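Side-chain contacts in muconate cycloisomerase (Azorhizobium caulinodans, PDB 3MY9), which is a magnesium-binding member of the enolase superfamily, with an N-terminal capping domain and a C-terminal domain of the TIM-barrel class: residues Ile73-Leu78 / Gly102-Ala107; Phe140-Pro145 / Glu152-Met157; Phe252-Leu257 / Met286-Thr291; Ala307-Thr312 / Leu358-Ser363. All coordinates share one frame; numbering follows the deposited sequence.

Interaction 1: residues Ile73-Leu78 / Gly102-Ala107; sequences IYLRPL and GEAKAA
Leu75 meets Ala104 and Lys105 where helix 64-79 lies beside the first turns of helix 102-120, and within residues 73-78 this leucine alone makes the contact. The two helices belong to the N-terminal, mandelate racemase-like part of the enolase superfamily fold.

The apolar contact rests on a single methyl group. Leu75 stands with CG opposite its own carbonyl carbon (chi1 -60°) and an extended second torsion, which carries CD1 out to the neighbouring helix. There Leu75 CD1 lies 4.1 Å from Ala104 CB and equally far from Lys105 CG. Ala104 presents just a methyl, whereas Lys105 offers the flank of its aliphatic stem, crossing the leucine at about a right angle. The backbones stay 8.0 Å apart between Leu75 CA and Lys105 CA. Met94 of helix 87-97 packs against both Leu75 and Lys105, and Ala104 also touches Ala70 and Leu71, one turn earlier on helix 64-79.

The polar interactions are directed away from this interface, and no hydrogen bond spans it. The lysine chain is extended beyond CG and carries its ammonium group away from the leucine to a salt bridge with Asp95 OD1 and a hydrogen bond to Leu98 O.

Lys105 therefore has two roles along its length: methylene groups that pack against a buried leucine, and a charged tip with partners of its own. With 100 Å² buried in all, the adhesion is purely apolar and small, and the anchored ammonium group probably limits how far the stem beside Leu75 can move.

Interaction 2: residues Phe140-Pro145 / Glu152-Met157; sequences FSIADP and ERMRAM
Phe140 and Met157 form a Met-aromatic contact within a beta-alpha-beta unit of the barrel domain, between strand 135-142 and helix 147-157, which leads on to strand 164-168. Here residues 140-142 and 152-157 run roughly antiparallel.

From CB, which points to the helix, the Phe140 side chain leaves with CG anti to the backbone N (chi1 -175°), and the ring reaches the last turn of the helix. Phe140 CG already lies 3.9 Å from Met157 SD. Farther out, Phe140 CE2 comes to 3.6 Å from Met157 SD, and the other ring carbons are at similar range because the sulfur sits over the centre of one face, 9° off the ring normal. Met157 CE leans toward the CE2 side of that face, at a separation too short to be taken literally. At the far end of the ring, Phe140 CZ meets Arg153 CD edge-on at 4.1 Å. Ile142 CD1 lies at the ring's edge, in its plane.

Ile142 CD1 also continues the apolar layer, touching Met154 CG at 3.7 Å. Phe165 of the adjoining strand and Met184 of helix 174-188 enclose this end.

Beyond Phe140 the Arg153 chain stays extended as far as NE and carries its guanidinium toward Asp144. The pairing is electrostatic and long: no N-H is aimed at the carboxylate, whose other oxygen, OD1, accepts from Asp146 N just before the helix. The carboxylate and guanidinium planes stand 71° apart, and Asp144 OD2 lies over a guanidinium face, 3.6 Å from Arg153 NH2.

Interaction 3: residues Phe252-Leu257 / Met286-Thr291; sequences FDAVDL and MAIADT
Leu257 and Ile288 meet without any flat side-chain group between them; the flat groups belong to residues 252-257 and lie away from the interface. The Phe252 ring is turned nearly perpendicular to the ring of Trp57. The Asp256 carboxylate receives Phe252 N through the anti lone pair of OD2, at 2.9 Å, and the same oxygen is bridged to Arg228. Asp253 is the N-cap of helix 254-263, its OD1 accepting from Asp256 N at 2.9 Å. These bonds tie down the helix start that carries Leu257.

Across the contact everything is apolar. With CG anti to the backbone N (chi1 178°), Leu257 brings CD2 within 3.7 Å of Ile288 CB; the same methyl reaches Ala289 CB at 3.9 Å. The side chains of Leu257 and Ile288 lie alongside and point opposite ways, while Ile288 CD1 extends to Ala254 CB, 4.0 Å away.

On the outside the contact adjoins a subunit interface, where Ile288 packs on Ile288 of a second subunit and Ala254 on Thr291 of that subunit. Within the chain it joins the starting turn of helix 254-263 to helix 279-292, the helices that come before and after strand 268-270.

Interaction 4: residues Ala307-Thr312 / Leu358-Ser363; sequences ALAAGT and LGISIS
Torsions of Leu358 and Ile360 turn two methyl groups onto Ala309 and Ala310. Leu358 has CG opposite its carbonyl carbon (chi1 -71°), which sends CD2 over the backbone of Ala310. In Ile360 the first torsion of 69° sets CG1 between the backbone N and the carbonyl carbon, the crowded position, and leaves CG2 facing the helix. The contact thus lays the loop that follows strand 349-351 against helix 305-316 of the enolase-type, TIM-barrel-class domain.

Ala309 takes the larger share on the helix side. Ala309 CB meets Ile360 CG2 at 3.6 Å and Leu358 CB at 4.1 Å, and so lies against both hydrophobic residues that flank Gly359. That glycine has a positive phi, 82°, a backbone conformation that glycine adopts readily, and it turns the chain between the two. Ala310 is touched mainly on its backbone: Leu358 CD2 comes to 3.6 Å from Ala310 CA and also contacts CB. Small residues let the loop come close, with 5.8 Å between Ala309 CA and Leu358 CA.

No hydrogen bond joins the segments, but the polar backbone of Leu358 is engaged nearby, its N with Asp114 OD1 and its O with Gln313 NE2, on the next turn of the same helix. Met110 of helix 102-120 covers both Leu358 and Ala310, so the N-terminal domain's long helix shares in this buried packing. Within helix 305-316, Leu308 O accepts from both Thr312 N and Thr312 OG1, which reach it from opposite faces of its plane, the hydroxyl at 2.9 Å.

In the fold
The four contacts follow one another along the chain, each closing before the next opens. Interaction 1 lies in the N-terminal part, interactions 3 and 4 in the barrel part, and interaction 2 on the barrel strand that follows helix 102-120. Interactions 1 and 2 are on opposite sides of the molecule, their centres 40 Å apart, whereas interactions 1 and 4 come within about 6 Å at their nearest atoms. Helix 102-120 links that pair, carrying one side of interaction 1 and covering interaction 4. Interaction 3 alone adjoins other subunits. The contacts thus bind separate parts of a two-domain fold whose magnesium sites, one at Glu223 and Asp248 and another at Ala238 and Leu241, lie outside them.

Interaction 1: residues Ile73-Leu78 / Gly102-Ala107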
loop_
_atom_site.group_PDB
_atom_site.type_symbol
_atom_site.label_atom_id
_atom_site.label_comp_id
_atom_site.label_asym_id
_atom_site.label_seq_id
_atom_site.Cartn_x
_atom_site.Cartn_y
_atom_site.Cartn_z
ATOM N N ILE A 73 -21.442 41.953 -12.129
ATOM C CA ILE A 73 -22.754 41.403 -11.758
ATOM C C ILE A 73 -22.698 40.435 -10.549
ATOM O O ILE A 73 -23.407 40.643 -9.569
ATOM C CB ILE A 73 -23.526 40.827 -13.010
ATOM C CG1 ILE A 73 -23.210 39.356 -13.312
ATOM C CG2 ILE A 73 -23.246 41.675 -14.244
ATOM C CD1 ILE A 73 -24.156 38.371 -12.624
ATOM N N TYR A 74 -21.846 39.410 -10.592
ATOM C CA TYR A 74 -21.860 38.385 -9.545
ATOM C C TYR A 74 -21.294 38.900 -8.205
ATOM O O TYR A 74 -21.954 38.783 -7.163
ATOM C CB TYR A 74 -21.118 37.131 -10.005
ATOM N N LEU A 75 -20.099 39.494 -8.236
ATOM C CA LEU A 75 -19.379 39.868 -7.007
ATOM C C LEU A 75 -19.732 41.262 -6.445
ATOM O O LEU A 75 -19.578 41.498 -5.249
ATOM C CB LEU A 75 -17.867 39.744 -7.231
ATOM C CG LEU A 75 -17.334 38.352 -7.616
ATOM C CD1 LEU A 75 -15.823 38.355 -7.842
ATOM C CD2 LEU A 75 -17.684 37.310 -6.557
ATOM N N ARG A 76 -20.230 42.166 -7.284
ATOM C CA ARG A 76 -20.539 43.551 -6.863
ATOM C C ARG A 76 -21.369 43.697 -5.560
ATOM O O ARG A 76 -21.022 44.521 -4.706
ATOM C CB ARG A 76 -21.218 44.320 -8.006
ATOM C CG ARG A 76 -21.615 45.759 -7.671
ATOM C CD ARG A 76 -22.497 46.359 -8.753
ATOM N NE ARG A 76 -21.759 46.619 -9.987
ATOM C CZ ARG A 76 -21.085 47.738 -10.253
ATOM N NH1 ARG A 76 -21.020 48.735 -9.370
ATOM N NH2 ARG A 76 -20.462 47.861 -11.420
ATOM N N PRO A 77 -22.469 42.921 -5.409
ATOM C CA PRO A 77 -23.270 42.999 -4.179
ATOM C C PRO A 77 -22.613 42.387 -2.932
ATOM O O PRO A 77 -23.094 42.608 -1.816
ATOM C CB PRO A 77 -24.551 42.223 -4.529
ATOM C CG PRO A 77 -24.440 41.845 -5.974
ATOM C CD PRO A 77 -23.021 41.937 -6.357
ATOM N N LEU A 78 -21.554 41.602 -3.129
ATOM C CA LEU A 78 -20.760 41.085 -2.024
ATOM C C LEU A 78 -19.732 42.135 -1.583
ATOM O O LEU A 78 -19.561 42.352 -0.375
ATOM C CB LEU A 78 -20.071 39.773 -2.417
ATOM C CG LEU A 78 -21.000 38.671 -2.957
ATOM C CD1 LEU A 78 -20.260 37.354 -3.133
ATOM C CD2 LEU A 78 -22.233 38.474 -2.052
ATOM N N GLY A 102 -11.241 32.588 -9.932
ATOM C CA GLY A 102 -10.140 32.935 -9.030
ATOM C C GLY A 102 -9.465 34.273 -9.292
ATOM O O GLY A 102 -9.008 34.929 -8.362
ATOM N N GLU A 103 -9.418 34.668 -10.560
ATOM C CA GLU A 103 -8.787 35.921 -10.990
ATOM C C GLU A 103 -9.546 37.136 -10.469
ATOM O O GLU A 103 -8.968 38.018 -9.835
ATOM C CB GLU A 103 -8.699 35.980 -12.522
ATOM C CG GLU A 103 -7.694 35.003 -13.149
ATOM C CD GLU A 103 -8.220 33.565 -13.346
ATOM O OE1 GLU A 103 -9.454 33.352 -13.243
ATOM O OE2 GLU A 103 -7.391 32.651 -13.618
ATOM N N ALA A 104 -10.844 37.175 -10.734
ATOM C CA ALA A 104 -11.679 38.289 -10.298
ATOM C C ALA A 104 -11.722 38.442 -8.773
ATOM O O ALA A 104 -11.655 39.547 -8.248
ATOM C CB ALA A 104 -13.087 38.127 -10.849
ATOM N N LYS A 105 -11.830 37.325 -8.064
ATOM C CA LYS A 105 -11.827 37.333 -6.595
ATOM C C LYS A 105 -10.491 37.870 -6.072
ATOM O O LYS A 105 -10.478 38.692 -5.159
ATOM C CB LYS A 105 -12.096 35.922 -6.026
ATOM C CG LYS A 105 -13.472 35.342 -6.378
ATOM C CD LYS A 105 -13.493 33.829 -6.240
ATOM C CE LYS A 105 -14.901 33.273 -6.341
ATOM N NZ LYS A 105 -14.870 31.785 -6.302
ATOM N N ALA A 106 -9.383 37.413 -6.657
ATOM C CA ALA A 106 -8.042 37.898 -6.258
ATOM C C ALA A 106 -7.866 39.424 -6.441
ATOM O O ALA A 106 -7.164 40.060 -5.650
ATOM C CB ALA A 106 -6.944 37.142 -6.991
ATOM N N ALA A 107 -8.524 40.010 -7.443
ATOM C CA ALA A 107 -8.474 41.473 -7.643
ATOM C C ALA A 107 -9.191 42.205 -6.518
ATOM O O ALA A 107 -8.770 43.290 -6.105
ATOM C CB ALA A 107 -9.073 41.882 -9.004
#

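Interaction 2: residues Phe140-Pro145 / Glu152-Met157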
loop_
_atom_site.group_PDB
_atom_site.type_symbol
_atom_site.label_atom_id
_atom_site.label_comp_id
_atom_site.label_asym_id
_atom_site.label_seq_id
_atom_site.Cartn_x
_atom_site.Cartn_y
_atom_site.Cartn_z
ATOM N N PHE A 140 15.779 34.709 -16.073
ATOM C CA PHE A 140 15.891 35.135 -17.446
ATOM C C PHE A 140 15.689 33.957 -18.407
ATOM O O PHE A 140 16.389 32.949 -18.328
ATOM C CB PHE A 140 17.237 35.779 -17.672
ATOM C CG PHE A 140 17.383 36.356 -19.020
ATOM C CD1 PHE A 140 17.890 35.593 -20.068
ATOM C CD2 PHE A 140 17.011 37.669 -19.262
ATOM C CE1 PHE A 140 18.010 36.125 -21.345
ATOM C CE2 PHE A 140 17.151 38.216 -20.538
ATOM C CZ PHE A 140 17.649 37.440 -21.578
ATOM N N SER A 141 14.726 34.088 -19.311
ATOM C CA SER A 141 14.376 33.003 -20.200
ATOM C C SER A 141 15.395 32.866 -21.336
ATOM O O SER A 141 15.731 33.834 -21.992
ATOM C CB SER A 141 12.984 33.248 -20.782
ATOM O OG SER A 141 12.603 32.191 -21.657
ATOM N N ILE A 142 15.905 31.658 -21.536
ATOM C CA ILE A 142 16.799 31.346 -22.663
ATOM C C ILE A 142 15.968 30.531 -23.655
ATOM O O ILE A 142 15.713 29.342 -23.431
ATOM C CB ILE A 142 18.048 30.531 -22.196
ATOM C CG1 ILE A 142 18.915 31.390 -21.270
ATOM C CG2 ILE A 142 18.863 29.979 -23.404
ATOM C CD1 ILE A 142 19.589 32.604 -21.948
ATOM N N ALA A 143 15.515 31.187 -24.717
ATOM C CA ALA A 143 14.578 30.579 -25.657
ATOM C C ALA A 143 14.791 31.009 -27.103
ATOM O O ALA A 143 13.928 30.775 -27.939
ATOM C CB ALA A 143 13.154 30.922 -25.234
ATOM N N ASP A 144 15.918 31.649 -27.393
ATOM C CA ASP A 144 16.205 32.150 -28.737
ATOM C C ASP A 144 16.603 30.982 -29.627
ATOM O O ASP A 144 17.470 30.193 -29.241
ATOM C CB ASP A 144 17.345 33.168 -28.691
ATOM C CG ASP A 144 17.407 34.046 -29.944
ATOM O OD1 ASP A 144 17.253 33.520 -31.067
ATOM O OD2 ASP A 144 17.623 35.265 -29.799
ATOM N N PRO A 145 15.962 30.845 -30.812
ATOM C CA PRO A 145 16.405 29.853 -31.788
ATOM C C PRO A 145 17.885 30.012 -32.123
ATOM O O PRO A 145 18.558 29.031 -32.414
ATOM C CB PRO A 145 15.543 30.160 -33.025
ATOM C CG PRO A 145 14.324 30.790 -32.499
ATOM C CD PRO A 145 14.730 31.532 -31.248
ATOM N N GLU A 152 25.639 35.356 -25.838
ATOM C CA GLU A 152 26.212 36.682 -25.636
ATOM C C GLU A 152 25.425 37.428 -24.568
ATOM O O GLU A 152 26.017 38.094 -23.723
ATOM C CB GLU A 152 26.287 37.466 -26.953
ATOM C CG GLU A 152 27.363 36.932 -27.883
ATOM C CD GLU A 152 28.786 37.288 -27.431
ATOM O OE1 GLU A 152 29.044 38.456 -27.042
ATOM O OE2 GLU A 152 29.654 36.388 -27.477
ATOM N N ARG A 153 24.101 37.292 -24.583
ATOM C CA ARG A 153 23.268 37.846 -23.500
ATOM C C ARG A 153 23.743 37.351 -22.132
ATOM O O ARG A 153 23.999 38.151 -21.235
ATOM C CB ARG A 153 21.793 37.506 -23.691
ATOM C CG ARG A 153 21.198 38.177 -24.894
ATOM C CD ARG A 153 19.728 37.882 -25.065
ATOM N NE ARG A 153 19.288 38.205 -26.418
ATOM C CZ ARG A 153 18.033 38.137 -26.866
ATOM N NH1 ARG A 153 17.038 37.751 -26.069
ATOM N NH2 ARG A 153 17.777 38.473 -28.134
ATOM N N MET A 154 23.909 36.043 -21.999
ATOM C CA MET A 154 24.420 35.447 -20.754
ATOM C C MET A 154 25.800 36.008 -20.416
ATOM O O MET A 154 26.093 36.318 -19.261
ATOM C CB MET A 154 24.506 33.914 -20.880
ATOM C CG MET A 154 23.147 33.247 -20.973
ATOM S SD MET A 154 23.167 31.445 -21.172
ATOM C CE MET A 154 23.639 31.055 -19.503
ATOM N N ARG A 155 26.639 36.133 -21.436
ATOM C CA ARG A 155 28.004 36.657 -21.263
ATOM C C ARG A 155 28.031 38.039 -20.617
ATOM O O ARG A 155 28.934 38.344 -19.845
ATOM C CB ARG A 155 28.751 36.709 -22.608
ATOM C CG ARG A 155 30.086 35.970 -22.604
ATOM C CD ARG A 155 30.026 34.575 -23.286
ATOM N NE ARG A 155 30.214 34.674 -24.740
ATOM C CZ ARG A 155 30.771 33.751 -25.537
ATOM N NH1 ARG A 155 31.261 32.599 -25.068
ATOM N NH2 ARG A 155 30.859 34.004 -26.840
ATOM N N ALA A 156 27.050 38.875 -20.950
ATOM C CA ALA A 156 26.908 40.202 -20.340
ATOM C C ALA A 156 26.176 40.154 -18.993
ATOM O O ALA A 156 26.471 40.933 -18.088
ATOM C CB ALA A 156 26.174 41.135 -21.288
ATOM N N MET A 157 25.209 39.252 -18.855
ATOM C CA MET A 157 24.296 39.277 -17.699
ATOM C C MET A 157 24.865 38.655 -16.417
ATOM O O MET A 157 24.548 39.088 -15.302
ATOM C CB MET A 157 22.988 38.574 -18.050
ATOM C CG MET A 157 22.135 39.346 -19.029
ATOM S SD MET A 157 20.598 38.495 -19.444
ATOM C CE MET A 157 19.780 40.014 -19.942
#

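Interaction 3: residues Phe252-Leu257 / Met286-Thr291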
loop_
_atom_site.group_PDB
_atom_site.type_symbol
_atom_site.label_atom_id
_atom_site.label_comp_id
_atom_site.label_asym_id
_atom_site.label_seq_id
_atom_site.Cartn_x
_atom_site.Cartn_y
_atom_site.Cartn_z
ATOM N N PHE A 252 -2.225 23.514 -9.064
ATOM C CA PHE A 252 -2.882 24.825 -9.100
ATOM C C PHE A 252 -3.248 25.327 -7.718
ATOM O O PHE A 252 -3.197 26.522 -7.471
ATOM C CB PHE A 252 -4.153 24.781 -9.970
ATOM C CG PHE A 252 -3.849 24.756 -11.429
ATOM C CD1 PHE A 252 -3.965 23.605 -12.160
ATOM C CD2 PHE A 252 -3.373 25.886 -12.057
ATOM C CE1 PHE A 252 -3.662 23.586 -13.511
ATOM C CE2 PHE A 252 -3.064 25.869 -13.420
ATOM C CZ PHE A 252 -3.205 24.709 -14.132
ATOM N N ASP A 253 -3.622 24.411 -6.833
ATOM C CA ASP A 253 -4.260 24.783 -5.559
ATOM C C ASP A 253 -3.883 23.810 -4.446
ATOM O O ASP A 253 -3.111 22.858 -4.661
ATOM C CB ASP A 253 -5.796 24.896 -5.731
ATOM C CG ASP A 253 -6.470 23.562 -6.120
ATOM O OD1 ASP A 253 -5.834 22.498 -6.028
ATOM O OD2 ASP A 253 -7.659 23.580 -6.518
ATOM N N ALA A 254 -4.418 24.056 -3.261
ATOM C CA ALA A 254 -4.041 23.315 -2.071
ATOM C C ALA A 254 -4.431 21.855 -2.233
ATOM O O ALA A 254 -3.661 20.956 -1.865
ATOM C CB ALA A 254 -4.682 23.926 -0.836
ATOM N N VAL A 255 -5.589 21.606 -2.823
ATOM C CA VAL A 255 -6.009 20.242 -3.084
ATOM C C VAL A 255 -5.022 19.459 -3.975
ATOM O O VAL A 255 -4.687 18.311 -3.674
ATOM C CB VAL A 255 -7.407 20.191 -3.736
ATOM C CG1 VAL A 255 -7.761 18.750 -4.057
ATOM C CG2 VAL A 255 -8.458 20.823 -2.820
ATOM N N ASP A 256 -4.575 20.067 -5.076
ATOM C CA ASP A 256 -3.611 19.411 -5.942
ATOM C C ASP A 256 -2.340 19.130 -5.121
ATOM O O ASP A 256 -1.732 18.075 -5.251
ATOM C CB ASP A 256 -3.215 20.280 -7.170
ATOM C CG ASP A 256 -4.369 20.529 -8.140
ATOM O OD1 ASP A 256 -5.377 19.803 -8.129
ATOM O OD2 ASP A 256 -4.256 21.469 -8.955
ATOM N N LEU A 257 -1.931 20.086 -4.310
ATOM C CA LEU A 257 -0.684 19.969 -3.600
ATOM C C LEU A 257 -0.740 18.780 -2.652
ATOM O O LEU A 257 0.188 17.992 -2.634
ATOM C CB LEU A 257 -0.330 21.255 -2.859
ATOM C CG LEU A 257 0.969 21.216 -2.024
ATOM C CD1 LEU A 257 2.194 20.887 -2.887
ATOM C CD2 LEU A 257 1.142 22.539 -1.312
ATOM N N MET A 286 1.468 27.395 0.579
ATOM C CA MET A 286 2.872 27.298 1.014
ATOM C C MET A 286 3.079 26.754 2.463
ATOM O O MET A 286 4.113 26.172 2.745
ATOM C CB MET A 286 3.596 28.601 0.750
ATOM C CG MET A 286 3.825 28.822 -0.767
ATOM S SD MET A 286 4.653 27.473 -1.642
ATOM C CE MET A 286 6.158 27.455 -0.756
ATOM N N ALA A 287 2.084 26.826 3.344
ATOM C CA ALA A 287 2.224 26.170 4.655
ATOM C C ALA A 287 2.287 24.647 4.496
ATOM O O ALA A 287 3.040 23.976 5.198
ATOM C CB ALA A 287 1.070 26.524 5.560
ATOM N N ILE A 288 1.475 24.113 3.586
ATOM C CA ILE A 288 1.500 22.713 3.277
ATOM C C ILE A 288 2.864 22.324 2.676
ATOM O O ILE A 288 3.465 21.338 3.096
ATOM C CB ILE A 288 0.409 22.305 2.292
ATOM C CG1 ILE A 288 -0.973 22.537 2.888
ATOM C CG2 ILE A 288 0.564 20.832 1.915
ATOM C CD1 ILE A 288 -2.047 22.578 1.867
ATOM N N ALA A 289 3.319 23.115 1.707
ATOM C CA ALA A 289 4.514 22.834 0.968
ATOM C C ALA A 289 5.760 22.900 1.872
ATOM O O ALA A 289 6.631 22.055 1.741
ATOM C CB ALA A 289 4.645 23.793 -0.255
ATOM N N ASP A 290 5.833 23.895 2.762
ATOM C CA ASP A 290 6.935 24.014 3.745
ATOM C C ASP A 290 7.000 22.788 4.660
ATOM O O ASP A 290 8.064 22.227 4.881
ATOM C CB ASP A 290 6.784 25.288 4.632
ATOM C CG ASP A 290 7.047 26.579 3.875
ATOM O OD1 ASP A 290 7.478 26.521 2.688
ATOM O OD2 ASP A 290 6.793 27.673 4.458
ATOM N N THR A 291 5.854 22.379 5.200
ATOM C CA THR A 291 5.803 21.183 6.018
ATOM C C THR A 291 6.285 19.966 5.222
ATOM O O THR A 291 7.032 19.142 5.732
ATOM C CB THR A 291 4.388 20.951 6.584
ATOM O OG1 THR A 291 3.951 22.148 7.229
ATOM C CG2 THR A 291 4.395 19.814 7.605
#

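Interaction 4: residues Ala307-Thr312 / Leu358-Ser363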
loop_
_atom_site.group_PDB
_atom_site.type_symbol
_atom_site.label_atom_id
_atom_site.label_comp_id
_atom_site.label_asym_id
_atom_site.label_seq_id
_atom_site.Cartn_x
_atom_site.Cartn_y
_atom_site.Cartn_z
ATOM N N ALA A 307 -1.146 43.743 -10.656
ATOM C CA ALA A 307 -1.023 42.318 -10.356
ATOM C C ALA A 307 0.411 41.933 -9.972
ATOM O O ALA A 307 0.637 41.024 -9.152
ATOM C CB ALA A 307 -1.474 41.492 -11.562
ATOM N N LEU A 308 1.374 42.594 -10.599
ATOM C CA LEU A 308 2.775 42.362 -10.297
ATOM C C LEU A 308 3.117 42.849 -8.899
ATOM O O LEU A 308 3.877 42.213 -8.200
ATOM C CB LEU A 308 3.654 43.082 -11.307
ATOM C CG LEU A 308 5.162 42.965 -11.105
ATOM C CD1 LEU A 308 5.585 41.513 -11.059
ATOM C CD2 LEU A 308 5.843 43.705 -12.242
ATOM N N ALA A 309 2.566 43.980 -8.493
ATOM C CA ALA A 309 2.798 44.506 -7.134
ATOM C C ALA A 309 2.281 43.485 -6.117
ATOM O O ALA A 309 2.946 43.156 -5.143
ATOM C CB ALA A 309 2.098 45.872 -6.948
ATOM N N ALA A 310 1.088 42.970 -6.375
ATOM C CA ALA A 310 0.478 41.967 -5.500
ATOM C C ALA A 310 1.371 40.724 -5.386
ATOM O O ALA A 310 1.632 40.230 -4.289
ATOM C CB ALA A 310 -0.927 41.595 -6.001
ATOM N N GLY A 311 1.864 40.248 -6.517
ATOM C CA GLY A 311 2.691 39.048 -6.517
ATOM C C GLY A 311 4.016 39.258 -5.792
ATOM O O GLY A 311 4.481 38.390 -5.069
ATOM N N THR A 312 4.604 40.428 -5.975
ATOM C CA THR A 312 5.867 40.771 -5.342
ATOM C C THR A 312 5.740 40.882 -3.812
ATOM O O THR A 312 6.608 40.427 -3.077
ATOM C CB THR A 312 6.383 42.094 -5.941
ATOM O OG1 THR A 312 6.669 41.886 -7.332
ATOM C CG2 THR A 312 7.630 42.527 -5.254
ATOM N N LEU A 358 -0.180 48.199 -1.644
ATOM C CA LEU A 358 0.585 47.530 -2.702
ATOM C C LEU A 358 1.912 48.250 -2.986
ATOM O O LEU A 358 2.845 47.643 -3.504
ATOM C CB LEU A 358 -0.243 47.407 -3.980
ATOM C CG LEU A 358 -1.389 46.395 -3.922
ATOM C CD1 LEU A 358 -2.413 46.654 -5.019
ATOM C CD2 LEU A 358 -0.858 44.969 -3.983
ATOM N N GLY A 359 1.988 49.529 -2.628
ATOM C CA GLY A 359 3.168 50.355 -2.870
ATOM C C GLY A 359 3.254 50.925 -4.284
ATOM O O GLY A 359 4.342 51.124 -4.789
ATOM N N ILE A 360 2.102 51.186 -4.905
ATOM C CA ILE A 360 2.002 51.727 -6.274
ATOM C C ILE A 360 0.968 52.852 -6.262
ATOM O O ILE A 360 0.142 52.920 -5.353
ATOM C CB ILE A 360 1.550 50.633 -7.293
ATOM C CG1 ILE A 360 0.088 50.218 -7.063
ATOM C CG2 ILE A 360 2.425 49.399 -7.190
ATOM C CD1 ILE A 360 -0.382 49.120 -7.983
ATOM N N SER A 361 1.015 53.740 -7.252
ATOM C CA SER A 361 0.007 54.787 -7.378
ATOM C C SER A 361 -0.573 54.848 -8.784
ATOM O O SER A 361 0.132 54.612 -9.763
ATOM C CB SER A 361 0.593 56.143 -6.988
ATOM O OG SER A 361 1.957 56.212 -7.361
ATOM N N ILE A 362 -1.864 55.171 -8.859
ATOM C CA ILE A 362 -2.586 55.295 -10.120
ATOM C C ILE A 362 -3.506 56.503 -10.097
ATOM O O ILE A 362 -4.458 56.537 -9.319
ATOM C CB ILE A 362 -3.473 54.079 -10.388
ATOM C CG1 ILE A 362 -2.620 52.819 -10.541
ATOM C CG2 ILE A 362 -4.343 54.339 -11.630
ATOM C CD1 ILE A 362 -3.419 51.573 -10.748
ATOM N N SER A 363 -3.221 57.482 -10.958
ATOM C CA SER A 363 -4.057 58.685 -11.103
ATOM C C SER A 363 -5.018 58.547 -12.289
ATOM O O SER A 363 -4.886 57.620 -13.102
ATOM C CB SER A 363 -3.177 59.930 -11.290
ATOM O OG SER A 363 -2.361 59.837 -12.454
#